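Local structure of nitrogenase molybdenum-iron protein beta chain (Clostridium pasteurianum, 4WES) at residues G233-D247 and L253-P267. The protein forms, with the alpha chain, the molybdenum-iron component of nitrogenase, which reduces dinitrogen to ammonia, and shares an [8Fe-7S] cluster with that chain. Sequence-based numbering, arbitrary orientation. Where two conformers were deposited one is given.
Sequences GNSDLTLSLGSYASD and LEKKCKVPFKTLRTP
Thr238 to Leu241 pair in parallel with Phe261 to Leu264, the two strands of a beta-alpha-beta crossover whose helix, 243-257, packs over one face of the sheet. Five backbone hydrogen bonds zip them together, from Thr238 N to Pro260 O at one end to Gly242 N on Leu264 O, 2.8 Å, at the other.

On the helix side sit Thr238, Ser240, Phe261 and Thr263. Ser240 OG, swung anti to its own backbone N (chi1 177°), gives Asp247 OD1 a hydrogen bond on the anti lone pair. In the conformer given, Thr263 OG1 donates to the same OD1 at 2.7 Å, meeting it on its syn side, 28° out of the carboxylate plane; two hydroxyls, one from each strand, then grip a single oxygen of Asp247, one turn into the helix. Nearer the start of the strands, Thr238 OG1 lies 3.5 Å from both Leu253 CD2 and Val259 CG1; it is also paired with Asn173, on the neighbouring strand 172-175, and donates to a water that bridges to Val259 O.

The other face carries Leu239, Leu241, Leu264 and the aliphatic start of Lys262. Leu241 and Leu264 run side by side, with CD2 of Leu241 3.7 Å from CD1 of Leu264, while Leu239 CD2 rests 3.9 Å from Lys262 CB. Helix 270-284 packs on this side, touching Leu239, Lys262 and Leu264. Strand 172-175 flanks 237-241 on its other edge, making 261-264 the outermost strand of this sheet within the chain.

Where strand 237-241 turns into the helix, Gly242 takes the N-cap position with positive phi. Asp322 accepts from the first-turn amides of Tyr244 and Ala245, and a water links Ser243 N to Leu264 O. At the end of that turn, Ser246 OG reaches back to Leu241 O at 2.8 Å, approaching from above the carbonyl plane, 52° out of it.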
loop_
_atom_site.group_PDB
_atom_site.type_symbol
_atom_site.label_atom_id
_atom_site.label_comp_id
_atom_site.label_asym_id
_atom_site.label_seq_id
_atom_site.Cartn_x
_atom_site.Cartn_y
_atom_site.Cartn_z
ATOM N N GLY B 233 24.453 -13.288 -31.617
ATOM C CA GLY B 233 25.856 -13.477 -31.937
ATOM C C GLY B 233 26.476 -12.370 -32.776
ATOM O O GLY B 233 27.705 -12.329 -32.947
ATOM N N ASN B 234 25.634 -11.488 -33.325
ATOM C CA ASN B 234 26.079 -10.373 -34.185
ATOM C C ASN B 234 26.124 -9.031 -33.479
ATOM O O ASN B 234 26.394 -8.021 -34.089
ATOM C CB ASN B 234 25.159 -10.282 -35.388
ATOM C CG ASN B 234 25.392 -11.405 -36.373
ATOM O OD1 ASN B 234 26.553 -11.764 -36.673
ATOM N ND2 ASN B 234 24.306 -11.964 -36.911
ATOM N N SER B 235 25.884 -9.036 -32.170
ATOM C CA SER B 235 25.834 -7.810 -31.389
ATOM C C SER B 235 27.219 -7.282 -31.015
ATOM O O SER B 235 28.211 -8.000 -31.124
ATOM C CB SER B 235 24.955 -8.017 -30.150
ATOM O OG SER B 235 23.673 -8.406 -30.584
ATOM N N ASP B 236 27.254 -6.034 -30.525
ATOM C CA ASP B 236 28.495 -5.367 -30.149
ATOM C C ASP B 236 28.983 -5.742 -28.758
ATOM O O ASP B 236 30.175 -5.699 -28.475
ATOM C CB ASP B 236 28.295 -3.867 -30.186
ATOM C CG ASP B 236 28.131 -3.328 -31.592
ATOM O OD1 ASP B 236 28.763 -3.871 -32.545
ATOM O OD2 ASP B 236 27.368 -2.322 -31.744
ATOM N N LEU B 237 28.044 -6.070 -27.866
ATOM C CA LEU B 237 28.298 -6.164 -26.434
ATOM C C LEU B 237 27.096 -6.853 -25.826
ATOM O O LEU B 237 25.970 -6.671 -26.314
ATOM C CB LEU B 237 28.445 -4.760 -25.821
ATOM C CG LEU B 237 28.704 -4.640 -24.325
ATOM C CD1 LEU B 237 30.034 -5.234 -23.924
ATOM C CD2 LEU B 237 28.580 -3.195 -23.869
ATOM N N THR B 238 27.325 -7.595 -24.734
ATOM C CA THR B 238 26.257 -8.106 -23.887
ATOM C C THR B 238 26.380 -7.469 -22.505
ATOM O O THR B 238 27.442 -7.520 -21.904
ATOM C CB THR B 238 26.341 -9.643 -23.763
ATOM O OG1 THR B 238 26.260 -10.253 -25.058
ATOM C CG2 THR B 238 25.250 -10.172 -22.843
ATOM N N LEU B 239 25.276 -6.917 -22.011
ATOM C CA LEU B 239 25.195 -6.502 -20.604
ATOM C C LEU B 239 24.514 -7.611 -19.823
ATOM O O LEU B 239 23.378 -8.011 -20.128
ATOM C CB LEU B 239 24.423 -5.199 -20.458
ATOM C CG LEU B 239 25.080 -3.982 -21.116
ATOM C CD1 LEU B 239 24.307 -2.702 -20.870
ATOM C CD2 LEU B 239 26.531 -3.819 -20.671
ATOM N N SER B 240 25.236 -8.129 -18.823
ATOM C CA SER B 240 24.736 -9.196 -17.946
ATOM C C SER B 240 24.250 -8.543 -16.661
ATOM O O SER B 240 25.071 -8.049 -15.889
ATOM C CB SER B 240 25.916 -10.137 -17.659
ATOM O OG SER B 240 25.494 -11.127 -16.757
ATOM N N LEU B 241 22.930 -8.492 -16.454
ATOM C CA LEU B 241 22.390 -7.828 -15.284
ATOM C C LEU B 241 22.137 -8.867 -14.215
ATOM O O LEU B 241 21.221 -9.698 -14.350
ATOM C CB LEU B 241 21.103 -7.102 -15.602
ATOM C CG LEU B 241 21.133 -6.089 -16.747
ATOM C CD1 LEU B 241 19.846 -5.299 -16.826
ATOM C CD2 LEU B 241 22.308 -5.137 -16.708
ATOM N N GLY B 242 22.937 -8.835 -13.159
ATOM C CA GLY B 242 22.824 -9.819 -12.083
ATOM C C GLY B 242 23.689 -11.019 -12.410
ATOM O O GLY B 242 23.320 -11.867 -13.191
ATOM N N SER B 243 24.846 -11.120 -11.756
ATOM C CA SER B 243 25.796 -12.161 -12.120
ATOM C C SER B 243 25.263 -13.584 -11.939
ATOM O O SER B 243 25.571 -14.456 -12.754
ATOM C CB SER B 243 27.115 -11.983 -11.389
ATOM O OG SER B 243 26.948 -12.183 -9.993
ATOM N N TYR B 244 24.492 -13.821 -10.882
ATOM C CA TYR B 244 24.014 -15.173 -10.658
ATOM C C TYR B 244 23.132 -15.656 -11.800
ATOM O O TYR B 244 23.259 -16.798 -12.269
ATOM C CB TYR B 244 23.258 -15.295 -9.344
ATOM C CG TYR B 244 24.096 -15.350 -8.089
ATOM C CD1 TYR B 244 24.736 -14.228 -7.606
ATOM C CD2 TYR B 244 24.168 -16.522 -7.342
ATOM C CE1 TYR B 244 25.445 -14.250 -6.411
ATOM C CE2 TYR B 244 24.852 -16.561 -6.135
ATOM C CZ TYR B 244 25.489 -15.436 -5.667
ATOM O OH TYR B 244 26.153 -15.454 -4.457
ATOM N N ALA B 245 22.176 -14.821 -12.209
ATOM C CA ALA B 245 21.230 -15.215 -13.229
ATOM C C ALA B 245 21.808 -15.133 -14.650
ATOM O O ALA B 245 21.368 -15.887 -15.522
ATOM C CB ALA B 245 19.973 -14.352 -13.158
ATOM N N SER B 246 22.694 -14.176 -14.885
ATOM C CA SER B 246 22.950 -13.743 -16.244
ATOM C C SER B 246 24.373 -14.003 -16.768
ATOM O O SER B 246 24.581 -14.047 -17.992
ATOM C CB SER B 246 22.641 -12.250 -16.378
ATOM O OG SER B 246 21.297 -11.999 -15.994
ATOM N N ASP B 247 25.360 -14.158 -15.872
ATOM C CA ASP B 247 26.738 -14.240 -16.349
ATOM C C ASP B 247 26.993 -15.490 -17.155
ATOM O O ASP B 247 27.755 -15.436 -18.115
ATOM C CB ASP B 247 27.733 -14.196 -15.192
ATOM C CG ASP B 247 28.208 -12.830 -14.826
ATOM O OD1 ASP B 247 27.725 -11.823 -15.351
ATOM O OD2 ASP B 247 29.133 -12.773 -13.959
ATOM N N LEU B 253 28.125 -16.829 -24.544
ATOM C CA LEU B 253 28.012 -16.093 -25.789
ATOM C C LEU B 253 29.359 -15.499 -26.211
ATOM O O LEU B 253 29.698 -15.457 -27.405
ATOM C CB LEU B 253 26.942 -15.003 -25.651
ATOM C CG LEU B 253 26.618 -14.225 -26.924
ATOM C CD1 LEU B 253 26.269 -15.099 -28.107
ATOM C CD2 LEU B 253 25.498 -13.242 -26.626
ATOM N N GLU B 254 30.147 -15.023 -25.233
ATOM C CA GLU B 254 31.475 -14.530 -25.545
ATOM C C GLU B 254 32.340 -15.656 -26.158
ATOM O O GLU B 254 33.031 -15.465 -27.177
ATOM C CB GLU B 254 32.162 -13.931 -24.317
ATOM C CG GLU B 254 33.525 -13.313 -24.657
ATOM C CD GLU B 254 34.303 -12.808 -23.464
ATOM O OE1 GLU B 254 34.950 -11.745 -23.607
ATOM O OE2 GLU B 254 34.274 -13.470 -22.392
ATOM N N LYS B 255 32.285 -16.837 -25.552
ATOM C CA LYS B 255 33.091 -17.952 -26.010
ATOM C C LYS B 255 32.632 -18.411 -27.392
ATOM O O LYS B 255 33.465 -18.678 -28.296
ATOM C CB LYS B 255 33.015 -19.112 -25.036
ATOM C CG LYS B 255 33.743 -18.865 -23.731
ATOM C CD LYS B 255 33.458 -19.988 -22.752
ATOM C CE LYS B 255 33.686 -19.582 -21.308
ATOM N NZ LYS B 255 35.086 -19.148 -21.078
ATOM N N LYS B 256 31.325 -18.512 -27.599
ATOM C CA LYS B 256 30.789 -19.044 -28.850
ATOM C C LYS B 256 30.913 -18.067 -30.018
ATOM O O LYS B 256 31.268 -18.464 -31.133
ATOM C CB LYS B 256 29.328 -19.428 -28.690
ATOM C CG LYS B 256 28.763 -20.224 -29.852
ATOM C CD LYS B 256 27.262 -20.425 -29.709
ATOM C CE LYS B 256 26.709 -21.291 -30.825
ATOM N NZ LYS B 256 25.239 -21.341 -30.881
ATOM N N CYS B 257 30.617 -16.795 -29.741
ATOM C CA CYS B 257 30.379 -15.800 -30.804
ATOM C C CYS B 257 31.288 -14.594 -30.729
ATOM O O CYS B 257 31.172 -13.706 -31.580
ATOM C CB CYS B 257 28.915 -15.353 -30.802
ATOM S SG CYS B 257 27.702 -16.684 -31.004
ATOM N N LYS B 258 32.167 -14.550 -29.722
ATOM C CA LYS B 258 33.139 -13.481 -29.552
ATOM C C LYS B 258 32.484 -12.128 -29.252
ATOM O O LYS B 258 33.049 -11.079 -29.488
ATOM C CB LYS B 258 34.111 -13.390 -30.740
ATOM C CG LYS B 258 34.737 -14.702 -31.147
ATOM C CD LYS B 258 35.551 -14.503 -32.428
ATOM C CE LYS B 258 35.956 -15.834 -33.051
ATOM N NZ LYS B 258 36.946 -15.679 -34.160
ATOM N N VAL B 259 31.285 -12.166 -28.682
ATOM C CA VAL B 259 30.642 -10.944 -28.219
ATOM C C VAL B 259 31.128 -10.647 -26.805
ATOM O O VAL B 259 30.869 -11.428 -25.877
ATOM C CB VAL B 259 29.095 -11.075 -28.208
ATOM C CG1 VAL B 259 28.466 -9.775 -27.753
ATOM C CG2 VAL B 259 28.548 -11.506 -29.566
ATOM N N PRO B 260 31.818 -9.507 -26.594
ATOM C CA PRO B 260 32.270 -9.199 -25.235
ATOM C C PRO B 260 31.111 -8.918 -24.298
ATOM O O PRO B 260 30.002 -8.611 -24.759
ATOM C CB PRO B 260 33.114 -7.932 -25.389
ATOM C CG PRO B 260 32.777 -7.394 -26.712
ATOM C CD PRO B 260 32.135 -8.434 -27.537
ATOM N N PHE B 261 31.347 -9.027 -22.994
ATOM C CA PHE B 261 30.288 -8.741 -22.052
ATOM C C PHE B 261 30.788 -7.898 -20.911
ATOM O O PHE B 261 31.974 -7.851 -20.610
ATOM C CB PHE B 261 29.614 -10.031 -21.553
ATOM C CG PHE B 261 30.432 -10.825 -20.578
ATOM C CD1 PHE B 261 31.451 -11.653 -21.013
ATOM C CD2 PHE B 261 30.179 -10.736 -19.215
ATOM C CE1 PHE B 261 32.182 -12.387 -20.114
ATOM C CE2 PHE B 261 30.920 -11.460 -18.310
ATOM C CZ PHE B 261 31.924 -12.278 -18.761
ATOM N N LYS B 262 29.826 -7.269 -20.238
ATOM C CA LYS B 262 30.053 -6.536 -18.997
ATOM C C LYS B 262 29.005 -6.961 -17.980
ATOM O O LYS B 262 27.821 -7.014 -18.307
ATOM C CB LYS B 262 29.941 -5.041 -19.271
ATOM C CG LYS B 262 30.203 -4.092 -18.128
ATOM C CD LYS B 262 30.408 -2.674 -18.645
ATOM C CE LYS B 262 30.588 -1.658 -17.516
ATOM N NZ LYS B 262 31.566 -2.078 -16.467
ATOM N N THR B 263 29.437 -7.227 -16.755
ATOM C CA THR B 263 28.545 -7.619 -15.690
ATOM C C THR B 263 28.168 -6.382 -14.884
ATOM O O THR B 263 29.032 -5.583 -14.534
ATOM C CB THR B 263 29.223 -8.650 -14.789
ATOM O OG1 THR B 263 29.535 -9.809 -15.561
ATOM C CG2 THR B 263 28.313 -9.045 -13.602
ATOM N N LEU B 264 26.880 -6.253 -14.572
ATOM C CA LEU B 264 26.329 -5.146 -13.801
ATOM C C LEU B 264 25.438 -5.707 -12.715
ATOM O O LEU B 264 24.911 -6.825 -12.836
ATOM C CB LEU B 264 25.487 -4.243 -14.706
ATOM C CG LEU B 264 26.252 -3.492 -15.799
ATOM C CD1 LEU B 264 25.279 -2.917 -16.822
ATOM C CD2 LEU B 264 27.136 -2.398 -15.200
ATOM N N ARG B 265 25.266 -4.957 -11.641
ATOM C CA ARG B 265 24.246 -5.296 -10.672
ATOM C C ARG B 265 22.850 -5.133 -11.283
ATOM O O ARG B 265 22.618 -4.282 -12.157
ATOM C CB ARG B 265 24.355 -4.356 -9.515
ATOM C CG ARG B 265 25.413 -4.744 -8.574
ATOM C CD ARG B 265 25.330 -3.894 -7.299
ATOM N NE ARG B 265 26.338 -4.420 -6.464
ATOM C CZ ARG B 265 26.836 -3.844 -5.410
ATOM N NH1 ARG B 265 26.444 -2.634 -5.062
ATOM N NH2 ARG B 265 27.762 -4.473 -4.729
ATOM N N THR B 266 21.923 -5.938 -10.788
ATOM C CA THR B 266 20.525 -5.645 -11.074
ATOM C C THR B 266 20.269 -4.179 -10.751
ATOM O O THR B 266 20.629 -3.751 -9.657
ATOM C CB THR B 266 19.624 -6.536 -10.214
ATOM O OG1 THR B 266 19.959 -7.912 -10.429
ATOM C CG2 THR B 266 18.183 -6.304 -10.524
ATOM N N PRO B 267 19.636 -3.421 -11.670
ATOM C CA PRO B 267 19.608 -1.971 -11.444
ATOM C C PRO B 267 18.465 -1.580 -10.505
ATOM O O PRO B 267 17.399 -1.146 -10.958
ATOM C CB PRO B 267 19.458 -1.385 -12.878
ATOM C CG PRO B 267 18.815 -2.490 -13.647
ATOM C CD PRO B 267 19.430 -3.758 -13.091
HETATM O O HOH W 1 28.444 -11.925 -24.582
HETATM O O HOH W 2 19.061 -9.091 -12.752
HETATM O O HOH W 3 26.013 -8.612 -10.733
#